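Long-range contact in haloacid delahogenase-like family hydrolase (Xanthomonas campestris pv. campestris, PDB 2PKE), which probably acts as a magnesium-dependent phosphatase of the haloacid dehalogenase family, although its natural substrate is not established: residues V117-Y128 with P233-D244. Residues are numbered along the deposited sequence; the frame is centred on the assembly and turned at random.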
loop_
_atom_site.group_PDB
_atom_site.type_symbol
_atom_site.label_atom_id
_atom_site.label_comp_id
_atom_site.label_asym_id
_atom_site.label_seq_id
_atom_site.Cartn_x
_atom_site.Cartn_y
_atom_site.Cartn_z
ATOM N N VAL A 117 23.453 -9.315 6.271
ATOM C CA VAL A 117 22.140 -8.953 6.788
ATOM C C VAL A 117 21.399 -10.151 7.347
ATOM O O VAL A 117 20.949 -10.127 8.478
ATOM C CB VAL A 117 21.322 -8.198 5.743
ATOM C CG1 VAL A 117 19.835 -8.177 6.079
ATOM C CG2 VAL A 117 21.879 -6.775 5.602
ATOM N N ARG A 118 21.335 -11.246 6.596
ATOM C CA ARG A 118 20.560 -12.393 7.042
ATOM C C ARG A 118 21.077 -12.914 8.354
ATOM O O ARG A 118 20.272 -13.296 9.239
ATOM C CB ARG A 118 20.553 -13.502 5.965
ATOM C CG ARG A 118 19.699 -14.683 6.309
ATOM C CD ARG A 118 19.501 -15.705 5.194
ATOM N NE ARG A 118 18.682 -16.636 5.899
ATOM C CZ ARG A 118 17.369 -16.710 5.850
ATOM N NH1 ARG A 118 16.647 -16.116 4.911
ATOM N NH2 ARG A 118 16.791 -17.528 6.689
ATOM N N GLU A 119 22.402 -12.966 8.516
ATOM C CA GLU A 119 22.968 -13.491 9.776
ATOM C C GLU A 119 22.656 -12.553 10.940
ATOM O O GLU A 119 22.364 -13.013 11.993
ATOM C CB GLU A 119 24.506 -13.669 9.725
ATOM C CG GLU A 119 24.935 -14.883 8.895
ATOM C CD GLU A 119 25.038 -14.626 7.388
ATOM O OE1 GLU A 119 24.698 -13.504 6.897
ATOM O OE2 GLU A 119 25.483 -15.579 6.693
ATOM N N ALA A 120 22.811 -11.245 10.721
ATOM C CA ALA A 120 22.479 -10.183 11.718
ATOM C C ALA A 120 21.015 -10.327 12.193
ATOM O O ALA A 120 20.734 -10.431 13.390
ATOM C CB ALA A 120 22.717 -8.818 11.097
ATOM N N VAL A 121 20.085 -10.388 11.240
ATOM C CA VAL A 121 18.648 -10.492 11.556
ATOM C C VAL A 121 18.317 -11.766 12.332
ATOM O O VAL A 121 17.550 -11.721 13.296
ATOM C CB VAL A 121 17.743 -10.480 10.291
ATOM C CG1 VAL A 121 16.271 -10.637 10.670
ATOM C CG2 VAL A 121 17.979 -9.237 9.396
ATOM N N ALA A 122 18.845 -12.906 11.867
ATOM C CA ALA A 122 18.661 -14.188 12.549
ATOM C C ALA A 122 19.200 -14.115 13.969
ATOM O O ALA A 122 18.603 -14.652 14.916
ATOM C CB ALA A 122 19.389 -15.360 11.720
ATOM N N ALA A 123 20.381 -13.508 14.122
ATOM C CA ALA A 123 21.004 -13.382 15.452
ATOM C C ALA A 123 20.124 -12.563 16.394
ATOM O O ALA A 123 19.902 -12.953 17.547
ATOM C CB ALA A 123 22.438 -12.768 15.351
ATOM N N ILE A 124 19.615 -11.426 15.897
ATOM C CA ILE A 124 18.746 -10.570 16.694
ATOM C C ILE A 124 17.430 -11.279 17.006
ATOM O O ILE A 124 16.986 -11.273 18.163
ATOM C CB ILE A 124 18.496 -9.242 16.023
ATOM C CG1 ILE A 124 19.802 -8.430 16.026
ATOM C CG2 ILE A 124 17.334 -8.495 16.731
ATOM C CD1 ILE A 124 19.888 -7.286 14.981
ATOM N N ALA A 125 16.869 -11.942 15.998
ATOM C CA ALA A 125 15.562 -12.586 16.120
ATOM C C ALA A 125 15.571 -13.696 17.154
ATOM O O ALA A 125 14.527 -14.110 17.590
ATOM C CB ALA A 125 15.122 -13.111 14.812
ATOM N N ALA A 126 16.743 -14.184 17.531
ATOM C CA ALA A 126 16.881 -15.204 18.583
ATOM C C ALA A 126 16.479 -14.662 19.954
ATOM O O ALA A 126 15.986 -15.417 20.787
ATOM C CB ALA A 126 18.344 -15.737 18.620
ATOM N N ASP A 127 16.680 -13.356 20.186
ATOM C CA ASP A 127 16.442 -12.725 21.507
ATOM C C ASP A 127 15.335 -11.666 21.574
ATOM O O ASP A 127 14.941 -11.255 22.665
ATOM C CB ASP A 127 17.732 -12.045 21.992
ATOM C CG ASP A 127 18.875 -13.008 22.141
ATOM O OD1 ASP A 127 18.653 -14.034 22.771
ATOM O OD2 ASP A 127 19.981 -12.747 21.629
ATOM N N TYR A 128 14.920 -11.187 20.400
ATOM C CA TYR A 128 13.997 -10.067 20.256
ATOM C C TYR A 128 12.966 -10.398 19.182
ATOM O O TYR A 128 13.300 -11.124 18.241
ATOM C CB TYR A 128 14.770 -8.847 19.795
ATOM C CG TYR A 128 15.870 -8.485 20.739
ATOM C CD1 TYR A 128 15.595 -7.751 21.883
ATOM C CD2 TYR A 128 17.169 -8.918 20.530
ATOM C CE1 TYR A 128 16.613 -7.424 22.795
ATOM C CE2 TYR A 128 18.199 -8.571 21.439
ATOM C CZ TYR A 128 17.909 -7.855 22.579
ATOM O OH TYR A 128 18.917 -7.531 23.533
ATOM N N PRO A 233 26.023 -4.352 8.763
ATOM C CA PRO A 233 25.071 -5.163 9.521
ATOM C C PRO A 233 25.661 -6.113 10.539
ATOM O O PRO A 233 24.972 -6.465 11.495
ATOM C CB PRO A 233 24.307 -5.930 8.427
ATOM C CG PRO A 233 24.443 -5.090 7.238
ATOM C CD PRO A 233 25.816 -4.519 7.315
ATOM N N SER A 234 26.875 -6.595 10.329
ATOM C CA SER A 234 27.484 -7.528 11.279
ATOM C C SER A 234 27.581 -6.921 12.706
ATOM O O SER A 234 27.571 -7.646 13.720
ATOM C CB SER A 234 28.854 -8.032 10.779
ATOM O OG SER A 234 29.807 -6.993 10.685
ATOM N N GLY A 235 27.592 -5.590 12.786
ATOM C CA GLY A 235 27.568 -4.890 14.094
ATOM C C GLY A 235 26.196 -4.698 14.751
ATOM O O GLY A 235 26.113 -4.289 15.898
ATOM N N TRP A 236 25.113 -5.062 14.058
ATOM C CA TRP A 236 23.787 -4.767 14.558
ATOM C C TRP A 236 23.430 -5.542 15.836
ATOM O O TRP A 236 22.828 -4.963 16.724
ATOM C CB TRP A 236 22.698 -5.064 13.520
ATOM C CG TRP A 236 22.645 -4.170 12.307
ATOM C CD1 TRP A 236 23.211 -2.962 12.161
ATOM C CD2 TRP A 236 21.889 -4.410 11.114
ATOM N NE1 TRP A 236 22.912 -2.431 10.925
ATOM C CE2 TRP A 236 22.108 -3.303 10.253
ATOM C CE3 TRP A 236 21.137 -5.502 10.638
ATOM C CZ2 TRP A 236 21.537 -3.218 8.978
ATOM C CZ3 TRP A 236 20.586 -5.434 9.376
ATOM C CH2 TRP A 236 20.768 -4.289 8.558
ATOM N N PRO A 237 23.705 -6.868 15.887
ATOM C CA PRO A 237 23.305 -7.630 17.075
ATOM C C PRO A 237 23.977 -7.100 18.355
ATOM O O PRO A 237 23.286 -6.881 19.366
ATOM C CB PRO A 237 23.717 -9.080 16.712
ATOM C CG PRO A 237 23.782 -9.092 15.201
ATOM C CD PRO A 237 24.303 -7.757 14.855
ATOM N N ALA A 238 25.275 -6.814 18.283
ATOM C CA ALA A 238 26.016 -6.204 19.415
ATOM C C ALA A 238 25.421 -4.846 19.836
ATOM O O ALA A 238 25.327 -4.526 21.021
ATOM C CB ALA A 238 27.530 -6.041 19.062
ATOM N N ALA A 239 25.015 -4.066 18.851
ATOM C CA ALA A 239 24.440 -2.730 19.071
ATOM C C ALA A 239 23.105 -2.856 19.754
ATOM O O ALA A 239 22.846 -2.118 20.675
ATOM C CB ALA A 239 24.342 -1.913 17.749
ATOM N N VAL A 240 22.300 -3.831 19.346
ATOM C CA VAL A 240 20.991 -4.071 19.975
ATOM C C VAL A 240 21.189 -4.419 21.451
ATOM O O VAL A 240 20.496 -3.873 22.338
ATOM C CB VAL A 240 20.169 -5.177 19.247
ATOM C CG1 VAL A 240 18.911 -5.665 20.151
ATOM C CG2 VAL A 240 19.732 -4.674 17.886
ATOM N N ARG A 241 22.153 -5.307 21.704
ATOM C CA ARG A 241 22.457 -5.745 23.042
ATOM C C ARG A 241 22.926 -4.589 23.914
ATOM O O ARG A 241 22.602 -4.555 25.087
ATOM C CB ARG A 241 23.558 -6.783 23.024
ATOM C CG ARG A 241 23.117 -8.107 22.606
ATOM C CD ARG A 241 24.285 -9.086 22.510
ATOM N NE ARG A 241 23.880 -10.047 21.529
ATOM C CZ ARG A 241 24.505 -10.306 20.389
ATOM N NH1 ARG A 241 25.694 -9.759 20.097
ATOM N NH2 ARG A 241 23.939 -11.188 19.571
ATOM N N ALA A 242 23.722 -3.679 23.332
ATOM C CA ALA A 242 24.277 -2.568 24.062
ATOM C C ALA A 242 23.158 -1.597 24.424
ATOM O O ALA A 242 23.123 -1.087 25.546
ATOM C CB ALA A 242 25.400 -1.829 23.216
ATOM N N LEU A 243 22.252 -1.360 23.473
ATOM C CA LEU A 243 21.090 -0.504 23.695
ATOM C C LEU A 243 20.182 -1.102 24.746
ATOM O O LEU A 243 19.687 -0.380 25.614
ATOM C CB LEU A 243 20.356 -0.213 22.389
ATOM C CG LEU A 243 21.143 0.778 21.471
ATOM C CD1 LEU A 243 20.493 0.757 20.043
ATOM C CD2 LEU A 243 21.211 2.161 22.075
ATOM N N ASP A 244 19.989 -2.415 24.684
ATOM C CA ASP A 244 19.218 -3.105 25.665
ATOM C C ASP A 244 19.809 -2.972 27.047
ATOM O O ASP A 244 19.075 -2.815 28.000
ATOM C CB ASP A 244 19.096 -4.559 25.271
ATOM C CG ASP A 244 18.128 -5.346 26.154
ATOM O OD1 ASP A 244 17.509 -4.810 27.079
ATOM O OD2 ASP A 244 18.019 -6.542 25.900
HETATM O O HOH W 1 20.696 -11.380 19.730
#
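Tyr128 lays one ring face on Val240 and donates a hydrogen bond from its OH to Asp244. Val240 CG1 sits 3.5 Å from the ring centroid of Tyr128, 24° off the normal, a CH-pi contact. The Tyr128 OH to Asp244 OD2 bond, 2.7 Å, lies in the ring plane and uses the carboxylate's anti lone pair; the two planes are steeply inclined. With CG anti to the backbone N (chi1 -172°), Asp244 turns OD2 to the tyrosine while OD1 accepts from Ala12 N and Ile13 N. Ile124, branched and wholly apolar, puts CD1 between Trp236 CB and Val240 CG2, 3.9 Å from each, while its CG1 packs against Pro237 CA, 3.7 Å away, the two side chains crossing at about a right angle. Trp236 is wide enough to reach Ala120, whose CB lies 3.7 Å from Trp236 CE3; the small methyl is consistent with the 9.2 Å closest approach of the axes of helix 117-125 and helix 236-244, inclined at 31°. Trp236 NE1 bonds to Thr206 OG1. Both helices pack on one side of the Rossmann-like parallel sheet, where Ile124, Tyr128 and Val240 all meet Val16. An apolar seam thus ends in a directional bond to a carboxylate, which probably fixes the tyrosine's orientation.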